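Local coordinates for beta-phosphoglucomutase (Bacteroides vulgatus, PDB 3DV9), which probably interconverts beta-glucose 1-phosphate and glucose 6-phosphate, as a magnesium-binding phosphomutase of the haloacid dehalogenase superfamily, at residues A25-M30 against L172-K177; N40-W45 against E60-E65. One frame throughout, in Å; residues are numbered along the deposited sequence. Where two conformers were deposited one is given.

Interaction 1 of 2, residues A25-M30 against L172-K177; sequences AVLFDM and LMALKK. With MG (magnesium ion), chain B; PO4 (phosphate ion), chain C.
L27 reaches from its strand to the flank of a helix, where its CD2 methyl rests on A174 CB at 3.8 Å. The branch point follows close behind, L27 CG lying 4.0 Å from the same A174 CB, so the alanine methyl packs against the CG-CD2 limb of the leucine. L175 closes in next to it: its side chain crosses that of L27 at about a right angle, and the two CD2 atoms of L27 and L175 stand 4.1 Å apart. The nearest CA atoms, those of L27 and A174, are 7.5 Å apart.

This is the Rossmann-like core of the haloacid dehalogenase fold. Strand 25-29 runs in the interior of the parallel sheet, and helix 169-178 covers one face of it; M128 of the adjacent strand touches both L27 and A174.

The other side of the helix is looser: L172 points away from the strand and K176 lies at the surface of the chain. K177 is held, its NZ bonding both D160 and the M155 carbonyl. At the strand's end the chemistry changes. D29 has CG anti to its backbone nitrogen (chi1 179°), which carries the carboxylate out beyond the strand end, and OD2 binds magnesium at 2.2 Å; K165 forms a salt bridge with OD1. By family analogy D29, first aspartate of the DxDx(T/V) pattern, is probably the nucleophile. A phosphate ion, probably from the crystallisation liquor, is modelled too close to D29 for an ordinary contact, so its details, including a weak hydrogen bond from M30 N to phosphate O1, are doubtful.

Interaction 2 of 2, residues N40-W45 against E60-E65; sequences NHAESW and EAYMHE. With MG (magnesium ion), chain B.
The phenol ring of Y62 is met obliquely by the A42 methyl: A42 CB is 3.5 Å from Y62 CE2 and 3.8 Å from Y62 CD2, so one ortho-meta side of the ring takes the contact. With CG anti to its own carbonyl carbon (chi1 -86°), Y62 swings from its helix toward the neighbouring one, where the Y62 side chain also touches M38 and P39. The W45 side chain also touches K97 and I73, while against A61 it offers its CB, 4.3 Å from A61 CB. The imidazole of H64 takes its partner at the edge, in plane: NE2 donates to E60 OE1 over 3.0 Å at an N-H...O angle of 150°. That oxygen is approached on its anti side, 33° out of the carboxylate plane, and it also forms a salt bridge with R79. On the other side of the ring H64 ND1 is hydrogen-bonded to R67 NE, and the two bonds together probably fix the ring's rotation.

Between Y62 and W45, two alanines bring the helices close. A61 CB lies 3.8 Å from A42 CA, and the CA atoms of A42 and A61 are 5.2 Å apart. Helices 38-51 and 58-63 belong to the helical cap that, as in beta-phosphoglucomutases, is inserted after the first strand of the core. Within helix 38-51, N40 O accepts from both S44 N and S44 OG, which arrive from opposite faces of its plane.

Just beyond the end of helix 58-63, E65 leaves the packed interface with an extended side chain and binds magnesium through OE2 at 2.1 Å.

How the interactions relate
Interactions 1 and 2 lie in different halves of the molecule, their centres about 23 Å apart, yet each sends one carboxylate to the same magnesium. D29 comes from the tip of a core strand and E65 from the cap; their metal-bound oxygens, D29 OD2 and E65 OE2, are 4.2 Å apart, and the cation presumably offsets their mutual repulsion. The main-chain oxygen of D31 and the side-chain oxygen of N190 complete the protein ligands. Along the sequence, interaction 2 is nested inside the loop closed by interaction 1, as expected for a cap inserted into the core. The metal site thus joins core to cap. A second tie, a weak hydrogen bond, links H41 NE2 with D31 OD1.

Interaction 1 of 2, residues A25-M30 against L172-K177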
ATOM      1  N   ALA A  25      -1.202  11.741  11.050  1.00 18.14           N
ATOM      2  CA  ALA A  25      -0.516  11.255   9.853  1.00 18.23           C
ATOM      3  C   ALA A  25      -1.416  10.321   9.049  1.00 18.48           C
ATOM      4  O   ALA A  25      -2.244   9.592   9.607  1.00 19.14           O
ATOM      5  CB  ALA A  25       0.791  10.473  10.280  1.00 18.51           C
ATOM      6  N   VAL A  26      -1.197  10.301   7.738  1.00 18.02           N
ATOM      7  CA  VAL A  26      -1.927   9.385   6.843  1.00 17.68           C
ATOM      8  C   VAL A  26      -0.879   8.728   5.952  1.00 18.33           C
ATOM      9  O   VAL A  26      -0.172   9.402   5.192  1.00 17.90           O
ATOM     10  CB  VAL A  26      -3.055  10.074   5.997  1.00 17.73           C
ATOM     11  CG1 VAL A  26      -3.896   8.992   5.222  1.00 17.84           C
ATOM     12  CG2 VAL A  26      -3.991  10.924   6.879  1.00 18.06           C
ATOM     13  N   LEU A  27      -0.770   7.405   6.101  1.00 18.00           N
ATOM     14  CA  LEU A  27       0.267   6.593   5.472  1.00 18.17           C
ATOM     15  C   LEU A  27      -0.313   5.953   4.244  1.00 18.11           C
ATOM     16  O   LEU A  27      -1.160   5.063   4.347  1.00 18.35           O
ATOM     17  CB  LEU A  27       0.741   5.477   6.439  1.00 18.18           C
ATOM     18  CG  LEU A  27       1.733   5.912   7.512  1.00 22.29           C
ATOM     19  CD1 LEU A  27       1.654   7.340   7.961  1.00 20.26           C
ATOM     20  CD2 LEU A  27       1.791   4.887   8.690  1.00 19.63           C
ATOM     21  N   PHE A  28       0.119   6.415   3.071  1.00 15.93           N
ATOM     22  CA  PHE A  28      -0.419   5.910   1.791  1.00 17.20           C
ATOM     23  C   PHE A  28       0.447   4.867   1.149  1.00 17.30           C
ATOM     24  O   PHE A  28       1.645   5.092   0.851  1.00 16.71           O
ATOM     25  CB  PHE A  28      -0.542   7.047   0.788  1.00 17.56           C
ATOM     26  CG  PHE A  28      -1.645   7.991   1.080  1.00 18.72           C
ATOM     27  CD1 PHE A  28      -2.879   7.827   0.432  1.00 19.68           C
ATOM     28  CD2 PHE A  28      -1.472   9.044   1.976  1.00 17.97           C
ATOM     29  CE1 PHE A  28      -3.949   8.709   0.677  1.00 20.02           C
ATOM     30  CE2 PHE A  28      -2.542   9.938   2.250  1.00 18.14           C
ATOM     31  CZ  PHE A  28      -3.764   9.780   1.585  1.00 16.46           C
ATOM     32  N   ASP A  29      -0.169   3.732   0.832  1.00 17.79           N
ATOM     33  CA  ASP A  29       0.479   2.889  -0.138  1.00 18.01           C
ATOM     34  C   ASP A  29       0.668   3.632  -1.497  1.00 18.65           C
ATOM     35  O   ASP A  29      -0.081   4.575  -1.815  1.00 17.75           O
ATOM     36  CB  ASP A  29      -0.370   1.636  -0.332  1.00 18.86           C
ATOM     37  CG  ASP A  29       0.206   0.719  -1.328  1.00 22.47           C
ATOM     38  OD1 ASP A  29       1.409   0.396  -1.183  1.00 24.48           O
ATOM     39  OD2 ASP A  29      -0.523   0.358  -2.267  1.00 25.21           O
HETATM   40  N   MSE A  30       1.674   3.245  -2.300  1.00 17.82           N
HETATM   41  CA  MSE A  30       1.827   3.906  -3.607  1.00 18.38           C
HETATM   42  C   MSE A  30       1.069   3.254  -4.795  1.00 17.92           C
HETATM   43  O   MSE A  30       0.168   3.835  -5.391  1.00 19.12           O
HETATM   44  CB  MSE A  30       3.305   4.078  -3.976  1.00 17.79           C
HETATM   45  CG  MSE A  30       3.443   4.964  -5.225  1.00 17.45           C
HETATM   46 SE   MSE A  30       5.295   5.255  -5.669  0.70 21.30          SE
HETATM   47  CE  MSE A  30       5.716   3.425  -6.260  1.00 22.85           C
ATOM     48  N   LEU A 172       5.513   0.068  10.456  1.00 19.03           N
ATOM     49  CA  LEU A 172       6.210   0.388  11.706  1.00 18.50           C
ATOM     50  C   LEU A 172       7.332   1.399  11.467  1.00 18.48           C
ATOM     51  O   LEU A 172       7.580   2.309  12.310  1.00 19.34           O
ATOM     52  CB  LEU A 172       6.753  -0.897  12.342  1.00 17.78           C
ATOM     53  CG  LEU A 172       5.706  -1.911  12.840  1.00 19.73           C
ATOM     54  CD1 LEU A 172       6.347  -3.273  13.175  1.00 21.52           C
ATOM     55  CD2 LEU A 172       4.846  -1.360  13.971  1.00 21.21           C
HETATM   56  N   MSE A 173       8.040   1.227  10.342  1.00 18.45           N
HETATM   57  CA  MSE A 173       9.172   2.129   9.996  1.00 17.29           C
HETATM   58  C   MSE A 173       8.609   3.519   9.697  1.00 18.48           C
HETATM   59  O   MSE A 173       9.213   4.546  10.068  1.00 17.88           O
HETATM   60  CB  MSE A 173       9.974   1.609   8.816  1.00 16.67           C
HETATM   61  CG  MSE A 173      11.120   2.549   8.343  1.00 18.26           C
HETATM   62 SE   MSE A 173      12.454   2.716   9.768  0.70 24.35          SE
HETATM   63  CE  MSE A 173      13.245   0.922   9.502  1.00 21.84           C
ATOM     64  N   ALA A 174       7.453   3.540   9.028  1.00 18.99           N
ATOM     65  CA  ALA A 174       6.752   4.818   8.783  1.00 19.71           C
ATOM     66  C   ALA A 174       6.439   5.538  10.108  1.00 19.90           C
ATOM     67  O   ALA A 174       6.714   6.715  10.223  1.00 19.31           O
ATOM     68  CB  ALA A 174       5.473   4.640   7.962  1.00 20.08           C
ATOM     69  N   LEU A 175       5.833   4.845  11.065  1.00 19.96           N
ATOM     70  CA  LEU A 175       5.530   5.478  12.379  1.00 21.14           C
ATOM     71  C   LEU A 175       6.819   5.991  13.055  1.00 21.12           C
ATOM     72  O   LEU A 175       6.862   7.111  13.590  1.00 20.40           O
ATOM     73  CB  LEU A 175       4.754   4.547  13.311  1.00 21.75           C
ATOM     74  CG  LEU A 175       3.399   3.956  12.839  1.00 23.62           C
ATOM     75  CD1 LEU A 175       2.920   2.969  13.906  1.00 25.53           C
ATOM     76  CD2 LEU A 175       2.429   5.131  12.712  1.00 25.13           C
ATOM     77  N   LYS A 176       7.878   5.182  12.981  1.00 20.49           N
ATOM     78  CA  LYS A 176       9.147   5.539  13.584  1.00 19.63           C
ATOM     79  C   LYS A 176       9.734   6.793  12.950  1.00 19.99           C
ATOM     80  O   LYS A 176      10.127   7.723  13.660  1.00 19.52           O
ATOM     81  CB  LYS A 176      10.134   4.389  13.453  1.00 19.76           C
ATOM     82  CG  LYS A 176      11.378   4.610  14.328  1.00 19.76           C
ATOM     83  CD  LYS A 176      12.458   3.596  14.043  1.00 22.17           C
ATOM     84  CE  LYS A 176      13.762   3.969  14.726  1.00 25.57           C
ATOM     85  NZ  LYS A 176      13.552   3.944  16.182  1.00 28.34           N
ATOM     86  N   LYS A 177       9.757   6.816  11.608  1.00 19.77           N
ATOM     87  CA  LYS A 177      10.335   7.934  10.859  1.00 21.35           C
ATOM     88  C   LYS A 177       9.583   9.237  11.143  1.00 21.00           C
ATOM     89  O   LYS A 177      10.202  10.319  11.288  1.00 20.60           O
ATOM     90  CB  LYS A 177      10.380   7.634   9.346  1.00 21.17           C
ATOM     91  CG  LYS A 177      11.498   6.692   8.927  1.00 21.68           C
ATOM     92  CD  LYS A 177      11.528   6.540   7.419  1.00 25.20           C
ATOM     93  CE  LYS A 177      12.907   6.196   6.888  1.00 30.74           C
ATOM     94  NZ  LYS A 177      13.175   6.982   5.638  1.00 30.50           N
TER
HETATM   95 MG    MG B 301      -0.734  -1.327  -3.593  1.00 15.35          MG
HETATM   96  P   PO4 C 302       2.739  -1.208  -3.327  0.60 21.61           P
HETATM   97  O1  PO4 C 302       3.001   0.284  -3.273  0.60 21.89           O
HETATM   98  O2  PO4 C 302       1.317  -1.494  -3.724  0.60 22.69           O
HETATM   99  O3  PO4 C 302       3.031  -1.854  -1.970  0.60 23.70           O
HETATM  100  O4  PO4 C 302       3.662  -1.902  -4.321  0.60 19.22           O
HETATM  101  O   HOH W   1       1.267  -1.952  -3.405  0.40 22.55           O
HETATM  102  O   HOH W   2      -0.530  -2.671  -1.616  1.00 20.62           O

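Interaction 2 of 2, residues N40-W45 against E60-E65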
ATOM      1  N   ASN A  40       0.341  -2.395 -15.218  1.00 20.96           N
ATOM      2  CA  ASN A  40       1.707  -2.543 -15.756  0.50 21.09           C
ATOM      3  C   ASN A  40       2.547  -3.475 -14.900  1.00 20.65           C
ATOM      4  O   ASN A  40       3.238  -4.357 -15.427  1.00 21.11           O
ATOM      5  CB  ASN A  40       2.418  -1.182 -15.904  0.50 21.60           C
ATOM      6  CG  ASN A  40       3.781  -1.283 -16.634  0.50 21.81           C
ATOM      7  OD1 ASN A  40       4.131  -2.320 -17.193  0.50 23.33           O
ATOM      8  ND2 ASN A  40       4.547  -0.193 -16.614  0.50 22.18           N
ATOM      9  N   HIS A  41       2.509  -3.291 -13.581  1.00 20.01           N
ATOM     10  CA  HIS A  41       3.284  -4.185 -12.698  1.00 19.81           C
ATOM     11  C   HIS A  41       2.858  -5.662 -12.898  1.00 20.31           C
ATOM     12  O   HIS A  41       3.688  -6.545 -13.042  1.00 20.14           O
ATOM     13  CB  HIS A  41       3.093  -3.825 -11.219  1.00 19.50           C
ATOM     14  CG  HIS A  41       3.867  -2.631 -10.751  1.00 21.08           C
ATOM     15  ND1 HIS A  41       5.245  -2.622 -10.650  1.00 23.57           N
ATOM     16  CD2 HIS A  41       3.448  -1.441 -10.263  1.00 19.94           C
ATOM     17  CE1 HIS A  41       5.640  -1.451 -10.179  1.00 22.21           C
ATOM     18  NE2 HIS A  41       4.568  -0.722  -9.917  1.00 19.55           N
ATOM     19  N   ALA A  42       1.557  -5.928 -12.866  1.00 21.00           N
ATOM     20  CA  ALA A  42       1.045  -7.312 -13.057  1.00 22.63           C
ATOM     21  C   ALA A  42       1.430  -7.960 -14.391  1.00 24.29           C
ATOM     22  O   ALA A  42       1.874  -9.129 -14.427  1.00 22.86           O
ATOM     23  CB  ALA A  42      -0.502  -7.336 -12.855  1.00 22.54           C
ATOM     24  N   GLU A  43       1.217  -7.230 -15.484  1.00 24.42           N
ATOM     25  CA  GLU A  43       1.638  -7.689 -16.812  1.00 26.09           C
ATOM     26  C   GLU A  43       3.158  -7.904 -16.907  1.00 25.59           C
ATOM     27  O   GLU A  43       3.584  -8.936 -17.441  1.00 24.91           O
ATOM     28  CB  GLU A  43       1.137  -6.730 -17.900  1.00 26.79           C
ATOM     29  CG  GLU A  43       1.481  -7.161 -19.353  1.00 29.94           C
ATOM     30  CD  GLU A  43       0.857  -8.492 -19.740  1.00 36.33           C
ATOM     31  OE1 GLU A  43       0.023  -9.012 -18.981  1.00 42.46           O
ATOM     32  OE2 GLU A  43       1.180  -9.029 -20.812  1.00 39.27           O
ATOM     33  N   SER A  44       3.952  -6.961 -16.388  1.00 24.16           N
ATOM     34  CA  SER A  44       5.422  -7.080 -16.381  1.00 25.35           C
ATOM     35  C   SER A  44       5.890  -8.278 -15.585  1.00 25.15           C
ATOM     36  O   SER A  44       6.780  -9.023 -16.025  1.00 24.83           O
ATOM     37  CB  SER A  44       6.090  -5.822 -15.828  1.00 25.06           C
ATOM     38  OG  SER A  44       5.766  -4.712 -16.640  1.00 28.57           O
ATOM     39  N   TRP A  45       5.310  -8.475 -14.407  1.00 24.05           N
ATOM     40  CA  TRP A  45       5.693  -9.629 -13.600  1.00 23.32           C
ATOM     41  C   TRP A  45       5.326 -10.903 -14.357  1.00 22.19           C
ATOM     42  O   TRP A  45       6.138 -11.834 -14.434  1.00 22.25           O
ATOM     43  CB  TRP A  45       4.987  -9.648 -12.257  1.00 22.96           C
ATOM     44  CG  TRP A  45       5.741  -8.987 -11.183  1.00 23.65           C
ATOM     45  CD1 TRP A  45       5.419  -7.804 -10.550  1.00 23.82           C
ATOM     46  CD2 TRP A  45       6.965  -9.436 -10.591  1.00 25.14           C
ATOM     47  NE1 TRP A  45       6.353  -7.515  -9.588  1.00 23.91           N
ATOM     48  CE2 TRP A  45       7.313  -8.499  -9.591  1.00 25.57           C
ATOM     49  CE3 TRP A  45       7.795 -10.552 -10.800  1.00 23.65           C
ATOM     50  CZ2 TRP A  45       8.475  -8.634  -8.808  1.00 25.17           C
ATOM     51  CZ3 TRP A  45       8.924 -10.697 -10.011  1.00 24.86           C
ATOM     52  CH2 TRP A  45       9.265  -9.737  -9.037  1.00 25.03           C
ATOM     53  N   GLU A  60      -2.463 -13.652  -9.985  1.00 24.54           N
ATOM     54  CA  GLU A  60      -1.615 -13.993  -8.858  1.00 24.60           C
ATOM     55  C   GLU A  60      -0.644 -12.845  -8.518  1.00 23.89           C
ATOM     56  O   GLU A  60      -0.363 -12.617  -7.331  1.00 22.86           O
ATOM     57  CB  GLU A  60      -0.904 -15.335  -9.038  1.00 24.75           C
ATOM     58  CG  GLU A  60      -0.400 -15.891  -7.700  1.00 27.61           C
ATOM     59  CD  GLU A  60       0.579 -17.036  -7.863  1.00 29.93           C
ATOM     60  OE1 GLU A  60       1.203 -17.438  -6.856  1.00 33.90           O
ATOM     61  OE2 GLU A  60       0.733 -17.513  -8.998  1.00 30.74           O
ATOM     62  N   ALA A  61      -0.179 -12.099  -9.526  1.00 23.35           N
ATOM     63  CA  ALA A  61       0.608 -10.869  -9.270  1.00 23.88           C
ATOM     64  C   ALA A  61      -0.151  -9.860  -8.400  1.00 22.96           C
ATOM     65  O   ALA A  61       0.421  -9.233  -7.519  1.00 24.38           O
ATOM     66  CB  ALA A  61       1.082 -10.203 -10.591  1.00 24.83           C
ATOM     67  N   TYR A  62      -1.448  -9.705  -8.683  1.00 23.14           N
ATOM     68  CA  TYR A  62      -2.297  -8.869  -7.852  1.00 19.05           C
ATOM     69  C   TYR A  62      -2.357  -9.426  -6.408  1.00 19.74           C
ATOM     70  O   TYR A  62      -2.303  -8.660  -5.458  1.00 19.66           O
ATOM     71  CB  TYR A  62      -3.666  -8.711  -8.486  1.00 19.85           C
ATOM     72  CG  TYR A  62      -3.755  -7.600  -9.494  1.00 16.19           C
ATOM     73  CD1 TYR A  62      -3.949  -6.277  -9.077  1.00 16.72           C
ATOM     74  CD2 TYR A  62      -3.697  -7.861 -10.867  1.00 17.54           C
ATOM     75  CE1 TYR A  62      -4.093  -5.225 -10.011  1.00 18.07           C
ATOM     76  CE2 TYR A  62      -3.841  -6.815 -11.805  1.00 16.40           C
ATOM     77  CZ  TYR A  62      -4.004  -5.498 -11.362  1.00 16.80           C
ATOM     78  OH  TYR A  62      -4.184  -4.437 -12.250  1.00 18.51           O
HETATM   79  N   MSE A  63      -2.504 -10.745  -6.257  1.00 18.62           N
HETATM   80  CA  MSE A  63      -2.529 -11.340  -4.916  1.00 18.28           C
HETATM   81  C   MSE A  63      -1.242 -11.063  -4.137  1.00 19.18           C
HETATM   82  O   MSE A  63      -1.314 -10.801  -2.920  1.00 21.01           O
HETATM   83  CB  MSE A  63      -2.804 -12.841  -5.001  1.00 16.20           C
HETATM   84  CG  MSE A  63      -4.264 -13.121  -5.447  1.00 17.67           C
HETATM   85 SE   MSE A  63      -5.572 -12.571  -4.141  0.70 22.40          SE
HETATM   86  CE  MSE A  63      -4.907 -13.519  -2.575  1.00 24.15           C
ATOM     87  N   HIS A  64      -0.108 -11.072  -4.846  1.00 20.16           N
ATOM     88  CA  HIS A  64       1.227 -10.795  -4.272  1.00 21.14           C
ATOM     89  C   HIS A  64       1.617  -9.297  -4.242  1.00 22.14           C
ATOM     90  O   HIS A  64       2.733  -8.952  -3.829  1.00 23.43           O
ATOM     91  CB  HIS A  64       2.329 -11.617  -4.961  1.00 21.60           C
ATOM     92  CG  HIS A  64       2.174 -13.093  -4.774  1.00 26.33           C
ATOM     93  ND1 HIS A  64       2.069 -13.676  -3.530  1.00 29.13           N
ATOM     94  CD2 HIS A  64       2.077 -14.102  -5.673  1.00 28.40           C
ATOM     95  CE1 HIS A  64       1.900 -14.978  -3.672  1.00 31.15           C
ATOM     96  NE2 HIS A  64       1.925 -15.265  -4.962  1.00 31.11           N
ATOM     97  N   GLU A  65       0.684  -8.411  -4.622  1.00 21.07           N
ATOM     98  CA  GLU A  65       0.933  -6.966  -4.571  1.00 22.25           C
ATOM     99  C   GLU A  65       1.489  -6.542  -3.204  1.00 23.32           C
ATOM    100  O   GLU A  65       0.905  -6.836  -2.173  1.00 23.30           O
ATOM    101  CB  GLU A  65      -0.350  -6.180  -4.878  1.00 21.25           C
ATOM    102  CG  GLU A  65      -0.123  -4.679  -4.830  1.00 21.31           C
ATOM    103  CD  GLU A  65      -1.328  -3.888  -5.321  1.00 21.91           C
ATOM    104  OE1 GLU A  65      -2.249  -4.466  -5.953  1.00 20.58           O
ATOM    105  OE2 GLU A  65      -1.327  -2.697  -5.039  1.00 21.28           O
TER
HETATM  106 MG    MG B 301      -0.734  -1.327  -3.593  1.00 15.35          MG
HETATM  107  O   HOH W   2      -0.530  -2.671  -1.616  1.00 20.62           O
HETATM  108  O   HOH W   1       1.267  -1.952  -3.405  0.40 22.55           O